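Local coordinates for protein AT-less polyketide synthase (Streptomyces platensis subsp. rosaceus, PDB 4TKT) that probably acts as a ketosynthase domain of an AT-less modular polyketide synthase, condensing acyl units during isomigrastatin biosynthesis, at residues Glu561-Trp566 and Ala573-Ala578; Glu577-Thr580 and Ala584-Trp587; Trp46-Tyr51 and Gly220-Ile225. All coordinates share one frame; numbering follows the deposited sequence.

In the fold
Contacts 1 and 2 both use helix 573-580 and touch each other, with Leu575 of contact 1 packing against Val585 and Trp587 of contact 2. They lie far out on the side of the chain that carries the strands 460-466, 509-515 and 538-541. Contact 1 is partly buried and joins two consecutive helices through apolar side chains, a tryptophan on a proline and an alanine on a leucine, and a bridging water; contact 2 is buried and rests on two indoles and a valine. Contact 3, across the chain's centre and about 54 Å from contact 2 between centres, is a surface contact of the ketosynthase, pairing a loop with helix 220-227 through an aromatic cluster with polar ends.

Contact 1: residues Glu561-Trp566 and Ala573-Ala578; sequences ETAVRW and APLAEA
The indole of Trp566 overlaps one flank of the Pro574 ring, the two side chains crossing at about a right angle. Two atoms of the six-membered ring do the touching: Trp566 CE3 approaches Pro574 CG at 3.8 Å, and Trp566 CZ3 meets Pro574 CB at 3.9 Å. Trp566 CG is anti to its carbonyl carbon (chi1 -72°), and this turns the indole back along its own helix, where Thr562 O stands above one face toward the rim. A serine in place of Trp566 would probably leave Pro574 CB and CG without their aromatic neighbour and open a gap at this margin between the helices.

Further into the contact, Ala563 presents its methyl to Leu575. Its CB lies 3.8 Å from Leu575 CD1 and is also close to Leu575 CB, so the leucine meets it both at the root and at one branch. The other branch, Leu575 CD2, comes to 4.2 Å from the backbone atom Val564 CA. With CG anti to the backbone N (chi1 -179°), the leucine reaches across and spreads its two methyls over consecutive residues of the facing helix. Helices 560-568 and 573-580 thus form a helical hairpin, their local axes 8.3 Å apart at closest approach and their directions 131° apart. The CA atoms of Ala563 and Leu575 come nearest each other across the hairpin, and the small alanine side chain suits that approach.

Beside this apolar patch a water joins the two backbones, donating to Ala563 O at 2.9 Å and accepting from Leu575 N at 3.1 Å. Leu575 lies in the first turn of its helix, where an amide has no carbonyl four residues back within the same helix, and the water supplies an acceptor. Leu575 also packs on Val585, while Val564 turns to Arg589 and Leu590.

Contact 2: residues Glu577-Thr580 and Ala584-Trp587; sequences EAWT and AVDW
Trp579 carries the helical side of this contact, against Val585 and Trp587 of the chain that doubles back after helix 573-580. Glu577 O, in the last turn of the helix, accepts a bond from Ser581 OG just beyond it. At Trp579, CG is anti to the backbone N (chi1 177°), which extends the indole toward the returning chain. One face of its pyrrole ring receives the edge of Trp587 in an edge-to-face (T-shaped) pair, with the planes at 65°. The touching atom is Trp587 CZ2, 3.5 Å from Trp579 CD1. Val585 approaches Trp579 differently, at the edge and near the ring plane, with CG2 3.6 Å from Trp579 CD1. Its other methyl, Val585 CG1, sits over the centre of one face of the Trp587 ring, so a single valine packs against both indoles. Val463 touches both tryptophans, while Arg510 makes a cation-pi contact with Trp579 and bonds to its carbonyl oxygen. Thr580, next along, faces Ala512 and Tyr539, and its OG1 bonds to Ala576 O. Between the two segments the chemistry is apolar and aromatic, so the fit probably rests on shape and ring polarity, and the nearby guanidinium is likely to draw on the electron-rich indole.

Contact 3: residues Trp46-Tyr51 and Gly220-Ile225; sequences WDHSRY and GKYLMI
Trp46 points toward Tyr222 and the imidazole end of His48 comes up to it, the three rings forming an aromatic cluster near the surface of the thiolase-fold ketosynthase, where the loop after strand 39-40 meets helix 220-227. Trp46 comes edge first: its CZ2 lies 3.8 Å from Tyr222 CD1, with the ring planes inclined obliquely at 60°. Its CG sits between the backbone N and the carbonyl carbon (chi1 62°), which puts the indole where NE1 meets His48 while CZ2 reaches Tyr222. His48 makes an offset edge-to-face pair with Tyr222, pointing its edge at the phenol face, with ring centroids 5.9 Å apart. His48 CE1 also approaches Tyr222 CB at 4.3 Å. The polar ends are held by backbone carbonyls further along the loop: His48 NE2 bonds to Ser64 O and Tyr222 OH to Trp66 O, which helps to fix both rings. On the next residue of the helix, Leu223 is crossed by Tyr51 at about a right angle, Tyr51 CD1 lying 3.8 Å from Leu223 CD2 and also close to Leu223 CD1. Within the loop, Trp46 NE1 donates to His48 ND1 over 3.0 Å at a nearly straight 169°, the acceptor in the indole plane but the donor tilted slightly from the imidazole plane.

Contact 1: residues Glu561-Trp566 and Ala573-Ala578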
# COMPACT_ATOMS: atom_id res chain seq x y z
N GLU A 561 8.92 -34.99 13.61
CA GLU A 561 8.08 -35.96 12.91
C GLU A 561 7.12 -36.64 13.88
O GLU A 561 5.98 -36.94 13.53
CB GLU A 561 8.94 -36.99 12.18
N THR A 562 7.59 -36.88 15.10
CA THR A 562 6.78 -37.51 16.12
C THR A 562 5.72 -36.55 16.66
O THR A 562 4.56 -36.92 16.84
CB THR A 562 7.64 -38.02 17.29
OG1 THR A 562 8.72 -38.81 16.78
CG2 THR A 562 6.80 -38.87 18.23
N ALA A 563 6.14 -35.31 16.91
CA ALA A 563 5.26 -34.32 17.51
C ALA A 563 4.17 -33.86 16.54
O ALA A 563 3.06 -33.53 16.96
CB ALA A 563 6.06 -33.12 18.00
N VAL A 564 4.48 -33.85 15.25
CA VAL A 564 3.51 -33.40 14.25
C VAL A 564 2.45 -34.48 14.04
O VAL A 564 1.28 -34.17 13.83
CB VAL A 564 4.19 -33.03 12.91
CG1 VAL A 564 4.85 -34.23 12.25
CG2 VAL A 564 3.19 -32.39 11.95
N ARG A 565 2.85 -35.74 14.11
CA ARG A 565 1.91 -36.85 14.02
C ARG A 565 0.93 -36.79 15.18
O ARG A 565 -0.27 -37.01 15.00
CB ARG A 565 2.65 -38.19 14.00
CG ARG A 565 3.13 -38.63 12.63
CD ARG A 565 4.32 -39.57 12.75
NE ARG A 565 4.16 -40.49 13.87
CZ ARG A 565 5.17 -41.15 14.45
NH1 ARG A 565 6.41 -40.97 14.01
NH2 ARG A 565 4.94 -41.97 15.46
N TRP A 566 1.46 -36.49 16.36
CA TRP A 566 0.64 -36.32 17.55
C TRP A 566 -0.36 -35.18 17.35
O TRP A 566 -1.55 -35.33 17.63
CB TRP A 566 1.52 -36.03 18.77
CG TRP A 566 2.29 -37.21 19.26
CD1 TRP A 566 2.08 -38.52 18.95
CD2 TRP A 566 3.41 -37.18 20.16
NE1 TRP A 566 2.99 -39.31 19.60
CE2 TRP A 566 3.82 -38.52 20.35
CE3 TRP A 566 4.09 -36.16 20.82
CZ2 TRP A 566 4.89 -38.85 21.17
CZ3 TRP A 566 5.15 -36.50 21.64
CH2 TRP A 566 5.54 -37.83 21.81
N ALA A 573 0.05 -30.24 21.99
CA ALA A 573 0.76 -29.60 23.09
C ALA A 573 2.28 -29.84 23.07
O ALA A 573 3.04 -28.89 23.23
CB ALA A 573 0.18 -30.05 24.43
N PRO A 574 2.73 -31.10 22.87
CA PRO A 574 4.19 -31.27 22.85
C PRO A 574 4.86 -30.49 21.72
O PRO A 574 5.97 -29.98 21.90
CB PRO A 574 4.37 -32.78 22.65
CG PRO A 574 3.11 -33.37 23.16
CD PRO A 574 2.04 -32.40 22.79
N LEU A 575 4.20 -30.40 20.58
CA LEU A 575 4.73 -29.65 19.45
C LEU A 575 4.79 -28.16 19.76
O LEU A 575 5.79 -27.50 19.49
CB LEU A 575 3.88 -29.89 18.20
CG LEU A 575 4.34 -29.18 16.92
CD1 LEU A 575 5.77 -29.57 16.58
CD2 LEU A 575 3.40 -29.50 15.76
N ALA A 576 3.71 -27.64 20.34
CA ALA A 576 3.61 -26.22 20.65
C ALA A 576 4.66 -25.80 21.67
O ALA A 576 5.28 -24.74 21.54
CB ALA A 576 2.22 -25.89 21.16
N GLU A 577 4.86 -26.62 22.69
CA GLU A 577 5.82 -26.30 23.73
C GLU A 577 7.24 -26.36 23.18
O GLU A 577 8.07 -25.51 23.47
CB GLU A 577 5.66 -27.24 24.93
CG GLU A 577 6.46 -26.82 26.15
CD GLU A 577 6.05 -27.57 27.40
OE1 GLU A 577 5.27 -28.54 27.29
OE2 GLU A 577 6.50 -27.18 28.50
N ALA A 578 7.50 -27.38 22.36
CA ALA A 578 8.81 -27.57 21.76
C ALA A 578 9.14 -26.41 20.83
O ALA A 578 10.26 -25.91 20.82
CB ALA A 578 8.87 -28.88 21.00
O HOH W 1 2.20 -32.58 19.51

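Contact 2: residues Glu577-Thr580 and Ala584-Trp587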
# COMPACT_ATOMS: atom_id res chain seq x y z
N GLU A 577 4.86 -26.62 22.69
CA GLU A 577 5.82 -26.30 23.73
C GLU A 577 7.24 -26.36 23.18
O GLU A 577 8.07 -25.51 23.47
CB GLU A 577 5.66 -27.24 24.93
CG GLU A 577 6.46 -26.82 26.15
CD GLU A 577 6.05 -27.57 27.40
OE1 GLU A 577 5.27 -28.54 27.29
OE2 GLU A 577 6.50 -27.18 28.50
N ALA A 578 7.50 -27.38 22.36
CA ALA A 578 8.81 -27.57 21.76
C ALA A 578 9.14 -26.41 20.83
O ALA A 578 10.26 -25.91 20.82
CB ALA A 578 8.87 -28.88 21.00
N TRP A 579 8.14 -25.98 20.05
CA TRP A 579 8.31 -24.87 19.13
C TRP A 579 8.64 -23.59 19.88
O TRP A 579 9.55 -22.85 19.50
CB TRP A 579 7.05 -24.67 18.28
CG TRP A 579 7.14 -23.49 17.37
CD1 TRP A 579 7.65 -23.46 16.10
CD2 TRP A 579 6.71 -22.15 17.66
NE1 TRP A 579 7.56 -22.19 15.59
CE2 TRP A 579 6.99 -21.37 16.52
CE3 TRP A 579 6.12 -21.54 18.77
CZ2 TRP A 579 6.70 -20.01 16.46
CZ3 TRP A 579 5.83 -20.19 18.71
CH2 TRP A 579 6.13 -19.44 17.56
N THR A 580 7.91 -23.34 20.96
CA THR A 580 8.14 -22.18 21.81
C THR A 580 9.56 -22.18 22.36
O THR A 580 10.17 -21.13 22.53
CB THR A 580 7.12 -22.13 22.96
OG1 THR A 580 5.80 -22.16 22.43
CG2 THR A 580 7.31 -20.87 23.80
N ALA A 584 12.49 -25.59 15.30
CA ALA A 584 11.96 -25.24 14.00
C ALA A 584 10.85 -26.21 13.63
O ALA A 584 10.99 -27.42 13.81
CB ALA A 584 13.05 -25.25 12.95
N VAL A 585 9.74 -25.69 13.11
CA VAL A 585 8.59 -26.53 12.79
C VAL A 585 8.03 -26.20 11.41
O VAL A 585 7.75 -25.04 11.10
CB VAL A 585 7.47 -26.37 13.83
CG1 VAL A 585 6.19 -27.06 13.37
CG2 VAL A 585 7.91 -26.91 15.19
N ASP A 586 7.87 -27.23 10.58
CA ASP A 586 7.23 -27.07 9.28
C ASP A 586 5.73 -27.27 9.41
O ASP A 586 5.22 -28.37 9.24
CB ASP A 586 7.82 -28.06 8.26
CG ASP A 586 7.37 -27.77 6.84
OD1 ASP A 586 7.13 -26.59 6.52
OD2 ASP A 586 7.27 -28.73 6.05
N TRP A 587 5.03 -26.18 9.71
CA TRP A 587 3.61 -26.23 10.07
C TRP A 587 2.70 -26.75 8.96
O TRP A 587 1.56 -27.15 9.22
CB TRP A 587 3.13 -24.84 10.50
CG TRP A 587 3.79 -24.35 11.74
CD1 TRP A 587 4.80 -23.45 11.84
CD2 TRP A 587 3.47 -24.75 13.08
NE1 TRP A 587 5.14 -23.25 13.16
CE2 TRP A 587 4.34 -24.04 13.94
CE3 TRP A 587 2.54 -25.63 13.64
CZ2 TRP A 587 4.30 -24.19 15.32
CZ3 TRP A 587 2.51 -25.78 15.01
CH2 TRP A 587 3.38 -25.06 15.84

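Contact 3: residues Trp46-Tyr51 and Gly220-Ile225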
# COMPACT_ATOMS: atom_id res chain seq x y z
N TRP A 46 10.28 21.46 9.69
CA TRP A 46 11.11 22.65 9.55
C TRP A 46 10.34 23.89 9.99
O TRP A 46 9.12 23.83 10.18
CB TRP A 46 11.61 22.81 8.11
CG TRP A 46 10.51 22.99 7.10
CD1 TRP A 46 9.85 24.15 6.80
CD2 TRP A 46 9.95 21.98 6.24
NE1 TRP A 46 8.91 23.92 5.82
CE2 TRP A 46 8.95 22.60 5.46
CE3 TRP A 46 10.20 20.62 6.06
CZ2 TRP A 46 8.21 21.91 4.51
CZ3 TRP A 46 9.45 19.93 5.12
CH2 TRP A 46 8.47 20.57 4.36
N ASP A 47 11.04 25.00 10.15
CA ASP A 47 10.38 26.26 10.47
C ASP A 47 9.85 26.90 9.20
O ASP A 47 10.59 27.56 8.46
CB ASP A 47 11.33 27.21 11.19
CG ASP A 47 10.65 28.48 11.64
OD1 ASP A 47 9.41 28.47 11.79
OD2 ASP A 47 11.35 29.49 11.86
N HIS A 48 8.56 26.71 8.95
CA HIS A 48 7.96 27.14 7.69
C HIS A 48 7.75 28.65 7.62
O HIS A 48 7.49 29.19 6.54
CB HIS A 48 6.63 26.41 7.47
CG HIS A 48 6.15 26.46 6.05
ND1 HIS A 48 6.87 25.94 5.00
CD2 HIS A 48 5.02 26.98 5.51
CE1 HIS A 48 6.20 26.13 3.87
NE2 HIS A 48 5.08 26.76 4.16
N SER A 49 7.86 29.32 8.76
CA SER A 49 7.71 30.77 8.79
C SER A 49 8.85 31.45 8.05
O SER A 49 8.74 32.61 7.66
CB SER A 49 7.64 31.28 10.23
OG SER A 49 8.94 31.44 10.78
N ARG A 50 9.95 30.73 7.87
CA ARG A 50 11.07 31.24 7.11
C ARG A 50 10.73 31.30 5.62
O ARG A 50 11.32 32.09 4.87
CB ARG A 50 12.32 30.37 7.32
CG ARG A 50 13.54 30.86 6.57
CD ARG A 50 14.69 29.87 6.62
NE ARG A 50 15.72 30.20 5.63
CZ ARG A 50 16.86 29.53 5.47
NH1 ARG A 50 17.12 28.48 6.25
NH2 ARG A 50 17.72 29.90 4.54
N TYR A 51 9.78 30.48 5.19
CA TYR A 51 9.48 30.35 3.77
C TYR A 51 8.09 30.82 3.38
O TYR A 51 7.85 31.12 2.21
CB TYR A 51 9.65 28.89 3.34
CG TYR A 51 10.95 28.28 3.76
CD1 TYR A 51 12.13 28.56 3.09
CD2 TYR A 51 11.01 27.40 4.84
CE1 TYR A 51 13.33 28.00 3.47
CE2 TYR A 51 12.21 26.83 5.23
CZ TYR A 51 13.36 27.13 4.54
OH TYR A 51 14.56 26.57 4.93
N GLY A 220 12.34 22.42 0.29
CA GLY A 220 12.61 22.71 -1.10
C GLY A 220 11.44 22.47 -2.03
O GLY A 220 11.16 23.27 -2.92
N LYS A 221 10.74 21.36 -1.82
CA LYS A 221 9.58 21.01 -2.64
C LYS A 221 8.53 22.10 -2.60
O LYS A 221 7.86 22.38 -3.60
CB LYS A 221 8.97 19.69 -2.16
CG LYS A 221 7.75 19.25 -2.96
CD LYS A 221 7.00 18.12 -2.25
CE LYS A 221 7.86 16.88 -2.11
NZ LYS A 221 7.10 15.76 -1.48
N TYR A 222 8.38 22.74 -1.44
CA TYR A 222 7.38 23.78 -1.27
C TYR A 222 7.81 25.09 -1.91
O TYR A 222 6.98 25.83 -2.45
CB TYR A 222 7.07 23.97 0.21
CG TYR A 222 6.08 22.96 0.72
CD1 TYR A 222 6.49 21.69 1.11
CD2 TYR A 222 4.72 23.26 0.77
CE1 TYR A 222 5.58 20.75 1.56
CE2 TYR A 222 3.80 22.32 1.21
CZ TYR A 222 4.24 21.07 1.61
OH TYR A 222 3.32 20.15 2.05
N LEU A 223 9.11 25.39 -1.87
CA LEU A 223 9.63 26.56 -2.55
C LEU A 223 9.49 26.39 -4.06
O LEU A 223 9.43 27.37 -4.81
CB LEU A 223 11.10 26.80 -2.18
CG LEU A 223 11.38 27.28 -0.75
CD1 LEU A 223 12.88 27.31 -0.49
CD2 LEU A 223 10.78 28.66 -0.51
N MSE A 224 9.44 25.14 -4.50
CA MSE A 224 9.37 24.82 -5.91
C MSE A 224 7.96 24.98 -6.47
O MSE A 224 7.77 25.57 -7.53
CB MSE A 224 9.87 23.40 -6.15
CG MSE A 224 10.07 23.04 -7.60
SE MSE A 224 9.28 21.32 -8.03
CE MSE A 224 7.48 21.92 -8.42
N ILE A 225 6.98 24.44 -5.76
CA ILE A 225 5.59 24.55 -6.18
C ILE A 225 5.08 25.97 -5.98
O ILE A 225 4.05 26.35 -6.54
CB ILE A 225 4.68 23.56 -5.42
CG1 ILE A 225 4.66 23.88 -3.93
CG2 ILE A 225 5.15 22.14 -5.64
CD1 ILE A 225 3.75 22.97 -3.13